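Local coordinates for DegT/DnrJ/EryC1/StrS aminotransferase (Brucella abortus 2308, PDB 4QGR), which probably transfers amino groups in a reaction dependent on pyridoxal-5'-phosphate, at residues 42-45 with 46-50; 224-227 with 228-231; 268-271 with 272-276. One frame throughout, in Å; residues are numbered along the deposited sequence.

How the interactions relate
Each of these interactions is local, joining side chains and backbone a few residues apart on one continuous piece of chain, so none closes a long loop; they follow one another in series, neither nested nor crossed. Interaction 1 comes first, in the opening turns of helix 42-55, which packs against strand 59-63 and helix 247-278. Interaction 2 turns the chain just after helix 215-224 and carries it to the subunit interface. Interaction 3 lies in the later turns of helix 247-278, whose earlier part meets residues 42-50. That long helix therefore links interactions 1 and 3, whose centres are about 33 Å apart, whereas interactions 2 and 3 fall on opposite sides of the chain's centre.

Interaction 1. Residues 42-45 with 46-50; sequences PEVA and EFEKK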
loop_
_atom_site.group_PDB
_atom_site.type_symbol
_atom_site.label_atom_id
_atom_site.label_comp_id
_atom_site.label_asym_id
_atom_site.label_seq_id
_atom_site.Cartn_x
_atom_site.Cartn_y
_atom_site.Cartn_z
ATOM N N PRO A 42 -15.396 -11.455 2.546
ATOM C CA PRO A 42 -15.763 -12.382 1.483
ATOM C C PRO A 42 -15.671 -11.842 0.085
ATOM O O PRO A 42 -15.327 -12.582 -0.819
ATOM C CB PRO A 42 -17.215 -12.748 1.803
ATOM C CG PRO A 42 -17.282 -12.572 3.277
ATOM C CD PRO A 42 -16.391 -11.431 3.630
ATOM N N GLU A 43 -15.955 -10.547 -0.088
ATOM C CA GLU A 43 -15.920 -9.931 -1.393
ATOM C C GLU A 43 -14.531 -10.021 -2.045
ATOM O O GLU A 43 -14.440 -10.062 -3.257
ATOM C CB GLU A 43 -16.385 -8.452 -1.337
ATOM C CG GLU A 43 -17.892 -8.262 -1.117
ATOM C CD GLU A 43 -18.347 -8.357 0.336
ATOM O OE1 GLU A 43 -17.592 -8.773 1.230
ATOM O OE2 GLU A 43 -19.525 -8.048 0.588
ATOM N N VAL A 44 -13.464 -10.084 -1.254
ATOM C CA VAL A 44 -12.127 -10.150 -1.837
ATOM C C VAL A 44 -11.945 -11.439 -2.651
ATOM O O VAL A 44 -11.658 -11.404 -3.834
ATOM C CB VAL A 44 -11.015 -9.949 -0.794
ATOM C CG1 VAL A 44 -9.654 -9.947 -1.459
ATOM C CG2 VAL A 44 -11.200 -8.613 -0.092
ATOM N N ALA A 45 -12.174 -12.579 -2.026
ATOM C CA ALA A 45 -12.047 -13.843 -2.732
ATOM C C ALA A 45 -13.061 -13.993 -3.856
ATOM O O ALA A 45 -12.749 -14.562 -4.904
ATOM C CB ALA A 45 -12.136 -15.006 -1.761
ATOM N N GLU A 46 -14.261 -13.484 -3.626
ATOM C CA GLU A 46 -15.288 -13.502 -4.633
ATOM C C GLU A 46 -14.823 -12.745 -5.874
ATOM O O GLU A 46 -14.975 -13.219 -7.030
ATOM C CB GLU A 46 -16.595 -12.957 -4.029
ATOM C CG GLU A 46 -17.748 -12.960 -4.991
ATOM C CD GLU A 46 -19.019 -12.310 -4.430
ATOM O OE1 GLU A 46 -19.055 -11.894 -3.223
ATOM O OE2 GLU A 46 -19.953 -12.189 -5.264
ATOM N N PHE A 47 -14.258 -11.561 -5.660
ATOM C CA PHE A 47 -13.774 -10.773 -6.788
ATOM C C PHE A 47 -12.596 -11.495 -7.475
ATOM O O PHE A 47 -12.529 -11.528 -8.705
ATOM C CB PHE A 47 -13.435 -9.332 -6.352
ATOM C CG PHE A 47 -12.764 -8.518 -7.397
ATOM C CD1 PHE A 47 -13.451 -8.139 -8.543
ATOM C CD2 PHE A 47 -11.455 -8.110 -7.249
ATOM C CE1 PHE A 47 -12.841 -7.405 -9.514
ATOM C CE2 PHE A 47 -10.851 -7.358 -8.206
ATOM C CZ PHE A 47 -11.557 -6.991 -9.350
ATOM N N GLU A 48 -11.694 -12.068 -6.700
ATOM C CA GLU A 48 -10.542 -12.774 -7.310
ATOM C C GLU A 48 -11.060 -13.873 -8.255
ATOM O O GLU A 48 -10.549 -14.059 -9.360
ATOM C CB GLU A 48 -9.640 -13.393 -6.232
ATOM C CG GLU A 48 -8.824 -12.371 -5.428
ATOM C CD GLU A 48 -7.955 -12.993 -4.306
ATOM O OE1 GLU A 48 -8.232 -14.133 -3.832
ATOM O OE2 GLU A 48 -6.986 -12.338 -3.884
ATOM N N LYS A 49 -12.068 -14.605 -7.809
ATOM C CA LYS A 49 -12.618 -15.690 -8.636
ATOM C C LYS A 49 -13.287 -15.235 -9.898
ATOM O O LYS A 49 -13.041 -15.769 -10.972
ATOM C CB LYS A 49 -13.608 -16.525 -7.830
ATOM C CG LYS A 49 -12.843 -17.433 -6.931
ATOM C CD LYS A 49 -13.653 -17.942 -5.768
ATOM C CE LYS A 49 -12.684 -18.462 -4.708
ATOM N NZ LYS A 49 -13.412 -18.996 -3.537
ATOM N N LYS A 50 -14.129 -14.218 -9.762
ATOM C CA LYS A 50 -14.875 -13.697 -10.899
ATOM C C LYS A 50 -13.934 -13.021 -11.888
ATOM O O LYS A 50 -14.052 -13.267 -13.107
ATOM C CB LYS A 50 -15.995 -12.765 -10.447
ATOM C CG LYS A 50 -17.103 -13.553 -9.759
ATOM C CD LYS A 50 -18.273 -12.709 -9.266
ATOM C CE LYS A 50 -19.421 -13.656 -8.856
ATOM N NZ LYS A 50 -20.158 -13.108 -7.675
#
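Glu43 and Phe47 show how consecutive helical turns are joined: Phe47 N reaches Glu43 O at 2.8 Å, and the CB of the same phenylalanine rests 3.3 Å from that oxygen. The pattern continues with Glu46 N on Pro42 O, Glu48 N on Val44 O and Lys49 N on Ala45 O. The side chains diverge. Phe47 has CG anti to its backbone nitrogen (chi1 172°), and its ring leads away from the preceding turn. Glu48 takes the other course, with CG beside the backbone nitrogen (chi1 -72°); its CG lies 3.4 Å from Val44 O before the extended chain carries the carboxylate into the fold, where OE2 forms a salt bridge with Arg222 and accepts a hydrogen bond from Ala62 N. Lys49 CG lies 3.5 Å from Ala45 O, and the aliphatic chain runs on past that oxygen. Glu46 is fully stretched, and its OE2 accepts a 2.6 Å hydrogen bond from Lys50 NZ through the anti lone pair, closing a salt bridge. Glu43 forms a salt bridge with Lys31. Around these turns, Val44 and Glu48 face strand 59-63, while Glu43, Glu46, Phe47 and Lys50 touch helix 247-278; Phe47 also meets Phe195 edge-to-face.

Interaction 2. Residues 224-227 with 228-231; sequences VLFH and GKGE
Lys229 lies beside Phe226 across a type I' beta turn that runs from one to the other. The turn is closed by Lys229 N donating to Phe226 O at 3.2 Å, a bent bond (142° at the hydrogen) whose donor stands above the carbonyl plane. His227 and Gly228 occupy the two corners, both with positive phi, a backbone region that comes readily to glycine and less so to histidine.

From its root outward, the lysine chain first follows the Phe226 ring and then returns to the backbone. Lys229 CB sits 3.6 Å from Phe226 O and 4.2 Å from Phe226 CD2, next to the closing bond. CG is set anti to the backbone nitrogen of Lys229 (chi1 -172°), and the extended run that follows brings Lys229 CD to 4.0 Å from Phe226 CD2, an oblique approach to the ring. CE leads onward, and a bend at chi4 of Lys229 (-62°) turns NZ back to its own stretch of backbone. There Lys229 NZ donates to Gly230 O at 3.0 Å.

The imidazole of His227 leaves the turn in another direction. With CG beside the backbone nitrogen, it heads for the subunit interface, where the ring meets Phe92 of the second subunit edge-to-face.

Apolar and polar duties are thus divided along one lysine, whose CB and CD pass by CD2 of the Phe226 ring while its NZ is held by the carbonyl of Gly230, with a weak bond to Thr232 O. The hydrogen bond between His227 ND1 and Glu97 OE1 of the second subunit fixes the imidazole's orientation. His227 touches Asn242 and packs on Thr67 of the second subunit, both pyridoxal-5'-phosphate-binding positions, and bound cofactor is about 5 Å from its side chain, consistent with a site completed across the interface.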
loop_
_atom_site.group_PDB
_atom_site.type_symbol
_atom_site.label_atom_id
_atom_site.label_comp_id
_atom_site.label_asym_id
_atom_site.label_seq_id
_atom_site.Cartn_x
_atom_site.Cartn_y
_atom_site.Cartn_z
ATOM N N VAL A 224 3.873 -12.967 0.441
ATOM C CA VAL A 224 4.567 -11.696 0.401
ATOM C C VAL A 224 3.650 -10.531 0.765
ATOM O O VAL A 224 4.079 -9.579 1.441
ATOM C CB VAL A 224 5.230 -11.471 -0.996
ATOM C CG1 VAL A 224 5.741 -10.044 -1.176
ATOM C CG2 VAL A 224 6.390 -12.442 -1.174
ATOM N N LEU A 225 2.392 -10.576 0.326
ATOM C CA LEU A 225 1.492 -9.451 0.578
ATOM C C LEU A 225 1.024 -9.382 2.008
ATOM O O LEU A 225 0.452 -8.355 2.419
ATOM C CB LEU A 225 0.307 -9.458 -0.391
ATOM C CG LEU A 225 -0.735 -10.566 -0.189
ATOM C CD1 LEU A 225 -1.754 -10.235 0.873
ATOM C CD2 LEU A 225 -1.445 -10.836 -1.492
ATOM N N PHE A 226 1.282 -10.433 2.789
ATOM C CA PHE A 226 0.967 -10.437 4.212
ATOM C C PHE A 226 2.205 -10.738 5.034
ATOM O O PHE A 226 2.289 -11.772 5.736
ATOM C CB PHE A 226 -0.197 -11.379 4.530
ATOM C CG PHE A 226 -0.617 -11.366 6.000
ATOM C CD1 PHE A 226 -0.586 -10.202 6.741
ATOM C CD2 PHE A 226 -1.005 -12.547 6.638
ATOM C CE1 PHE A 226 -0.967 -10.194 8.081
ATOM C CE2 PHE A 226 -1.393 -12.546 7.981
ATOM C CZ PHE A 226 -1.364 -11.366 8.698
ATOM N N HIS A 227 3.199 -9.852 4.875
ATOM C CA HIS A 227 4.468 -9.919 5.631
ATOM C C HIS A 227 5.233 -11.234 5.525
ATOM O O HIS A 227 5.940 -11.627 6.454
ATOM C CB HIS A 227 4.209 -9.613 7.118
ATOM C CG HIS A 227 3.483 -8.338 7.327
ATOM N ND1 HIS A 227 4.081 -7.108 7.151
ATOM C CD2 HIS A 227 2.194 -8.087 7.639
ATOM C CE1 HIS A 227 3.195 -6.156 7.355
ATOM N NE2 HIS A 227 2.042 -6.725 7.651
ATOM N N GLY A 228 5.150 -11.904 4.385
ATOM C CA GLY A 228 5.922 -13.117 4.162
ATOM C C GLY A 228 5.506 -14.298 5.048
ATOM O O GLY A 228 6.359 -15.104 5.437
ATOM N N LYS A 229 4.204 -14.360 5.354
ATOM C CA LYS A 229 3.604 -15.437 6.159
ATOM C C LYS A 229 4.013 -16.791 5.646
ATOM O O LYS A 229 4.002 -17.041 4.450
ATOM C CB LYS A 229 2.076 -15.327 6.111
ATOM C CG LYS A 229 1.349 -16.267 7.050
ATOM C CD LYS A 229 -0.117 -16.417 6.680
ATOM C CE LYS A 229 -0.822 -17.377 7.636
ATOM N NZ LYS A 229 -0.258 -18.766 7.584
ATOM N N GLY A 230 4.357 -17.683 6.567
ATOM C CA GLY A 230 4.681 -19.064 6.206
ATOM C C GLY A 230 3.476 -19.973 6.272
ATOM O O GLY A 230 2.342 -19.508 6.234
ATOM N N GLU A 231 3.737 -21.272 6.411
ATOM C CA GLU A 231 2.683 -22.296 6.515
ATOM C C GLU A 231 1.862 -22.200 7.817
ATOM O O GLU A 231 0.757 -22.746 7.892
ATOM C CB GLU A 231 3.282 -23.699 6.363
#

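Interaction 3. Residues 268-271 with 272-276; sequences DRIA and RRYNE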
loop_
_atom_site.group_PDB
_atom_site.type_symbol
_atom_site.label_atom_id
_atom_site.label_comp_id
_atom_site.label_asym_id
_atom_site.label_seq_id
_atom_site.Cartn_x
_atom_site.Cartn_y
_atom_site.Cartn_z
ATOM N N ASP A 268 -14.537 0.232 -27.711
ATOM C CA ASP A 268 -14.112 -0.179 -29.051
ATOM C C ASP A 268 -14.856 0.636 -30.093
ATOM O O ASP A 268 -14.256 1.159 -31.069
ATOM C CB ASP A 268 -14.386 -1.678 -29.250
ATOM C CG ASP A 268 -13.875 -2.188 -30.583
ATOM O OD1 ASP A 268 -12.660 -2.406 -30.693
ATOM O OD2 ASP A 268 -14.703 -2.334 -31.510
ATOM N N ARG A 269 -16.162 0.773 -29.880
ATOM C CA ARG A 269 -17.026 1.548 -30.807
ATOM C C ARG A 269 -16.587 3.018 -30.877
ATOM O O ARG A 269 -16.424 3.586 -31.939
ATOM C CB ARG A 269 -18.496 1.425 -30.400
ATOM C CG ARG A 269 -19.406 2.459 -31.013
ATOM C CD ARG A 269 -20.832 2.265 -30.509
ATOM N NE ARG A 269 -20.989 2.418 -29.058
ATOM C CZ ARG A 269 -21.006 3.573 -28.413
ATOM N NH1 ARG A 269 -20.786 4.717 -29.039
ATOM N NH2 ARG A 269 -21.190 3.578 -27.112
ATOM N N ILE A 270 -16.331 3.610 -29.724
ATOM C CA ILE A 270 -15.925 5.001 -29.623
ATOM C C ILE A 270 -14.552 5.257 -30.267
ATOM O O ILE A 270 -14.380 6.216 -31.034
ATOM C CB ILE A 270 -15.970 5.443 -28.132
ATOM C CG1 ILE A 270 -17.451 5.469 -27.689
ATOM C CG2 ILE A 270 -15.302 6.798 -27.946
ATOM C CD1 ILE A 270 -17.636 5.412 -26.173
ATOM N N ALA A 271 -13.587 4.375 -29.981
ATOM C CA ALA A 271 -12.234 4.495 -30.535
ATOM C C ALA A 271 -12.255 4.381 -32.027
ATOM O O ALA A 271 -11.549 5.110 -32.695
ATOM C CB ALA A 271 -11.311 3.448 -29.963
ATOM N N ARG A 272 -13.045 3.441 -32.554
ATOM C CA ARG A 272 -13.114 3.246 -34.014
ATOM C C ARG A 272 -13.713 4.467 -34.689
ATOM O O ARG A 272 -13.276 4.876 -35.757
ATOM C CB ARG A 272 -13.884 1.960 -34.365
ATOM C CG ARG A 272 -13.065 0.707 -34.055
ATOM C CD ARG A 272 -13.796 -0.601 -34.384
ATOM N NE ARG A 272 -13.005 -1.778 -33.986
ATOM C CZ ARG A 272 -11.992 -2.301 -34.695
ATOM N NH1 ARG A 272 -11.602 -1.763 -35.848
ATOM N NH2 ARG A 272 -11.339 -3.369 -34.239
ATOM N N ARG A 273 -14.703 5.061 -34.046
ATOM C CA ARG A 273 -15.315 6.274 -34.584
ATOM C C ARG A 273 -14.309 7.441 -34.597
ATOM O O ARG A 273 -14.248 8.187 -35.590
ATOM C CB ARG A 273 -16.604 6.622 -33.840
ATOM C CG ARG A 273 -17.465 7.656 -34.549
ATOM C CD ARG A 273 -18.870 7.608 -33.973
ATOM N NE ARG A 273 -19.759 8.521 -34.688
ATOM C CZ ARG A 273 -20.043 9.772 -34.336
ATOM N NH1 ARG A 273 -19.551 10.317 -33.231
ATOM N NH2 ARG A 273 -20.881 10.483 -35.092
ATOM N N TYR A 274 -13.519 7.616 -33.542
ATOM C CA TYR A 274 -12.456 8.623 -33.610
ATOM C C TYR A 274 -11.473 8.304 -34.738
ATOM O O TYR A 274 -11.052 9.200 -35.484
ATOM C CB TYR A 274 -11.630 8.643 -32.331
ATOM C CG TYR A 274 -12.052 9.500 -31.153
ATOM C CD1 TYR A 274 -12.418 10.857 -31.293
ATOM C CD2 TYR A 274 -11.961 8.973 -29.859
ATOM C CE1 TYR A 274 -12.722 11.630 -30.185
ATOM C CE2 TYR A 274 -12.248 9.725 -28.745
ATOM C CZ TYR A 274 -12.618 11.072 -28.909
ATOM O OH TYR A 274 -12.865 11.824 -27.796
ATOM N N ASN A 275 -11.046 7.044 -34.822
ATOM C CA ASN A 275 -9.977 6.692 -35.774
ATOM C C ASN A 275 -10.416 7.003 -37.211
ATOM O O ASN A 275 -9.668 7.650 -37.940
ATOM C CB ASN A 275 -9.544 5.224 -35.654
ATOM C CG ASN A 275 -8.680 4.959 -34.409
ATOM O OD1 ASN A 275 -8.226 5.885 -33.718
ATOM N ND2 ASN A 275 -8.412 3.694 -34.154
ATOM N N GLU A 276 -11.636 6.597 -37.568
ATOM C CA GLU A 276 -12.140 6.805 -38.931
ATOM C C GLU A 276 -12.336 8.288 -39.238
ATOM O O GLU A 276 -12.100 8.724 -40.348
ATOM C CB GLU A 276 -13.430 6.000 -39.175
ATOM C CG GLU A 276 -13.154 4.495 -39.202
ATOM C CD GLU A 276 -12.098 4.093 -40.250
ATOM O OE1 GLU A 276 -12.181 4.567 -41.418
ATOM O OE2 GLU A 276 -11.167 3.314 -39.916
HETATM O O HOH W 1 -11.722 -4.734 -31.770
#
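The guanidinium of Arg272 receives Asp268 at its edge, not on a face: Asp268 OD2 lies in the guanidinium plane and accepts from Arg272 NE at 3.1 Å. A water also sits at this edge, taking a hydrogen bond from NH2 at 2.8 Å and giving one to Asp268 OD1 at 2.7 Å. The two flat groups are far from coplanar, their planes 59° apart, and NE meets OD2 on its syn side but 29° out of the carboxylate plane; the bond from NE to OD1 is weak. The result is a salt bridge through NE, with the water bridging NH2 and the second oxygen. Asp268 has CG anti to its backbone nitrogen, while the arginine chain, extended from CG to NE, passes back over the preceding turn with Arg272 CG 3.2 Å from Asp268 O.

Elsewhere on the same turns, Ile270 CG2 touches Tyr274 CE2 at 4.3 Å, and Asn275 places its CG 3.3 Å from Ala271 O, which accepts the Asn275 backbone N-H. The remaining backbone bonds repeat the four-residue step of an alpha helix.

Of the helix's sides, one bears the exposed Arg272, which rests on Leu287 as Asp268 does. Tyr274 stacks on Tyr298, bonds through OH to Pro357 O and packs with Arg273 against helix 364-377, where Asp368 pairs with Arg273; Asn275 reaches Tyr298, in strand 298-301.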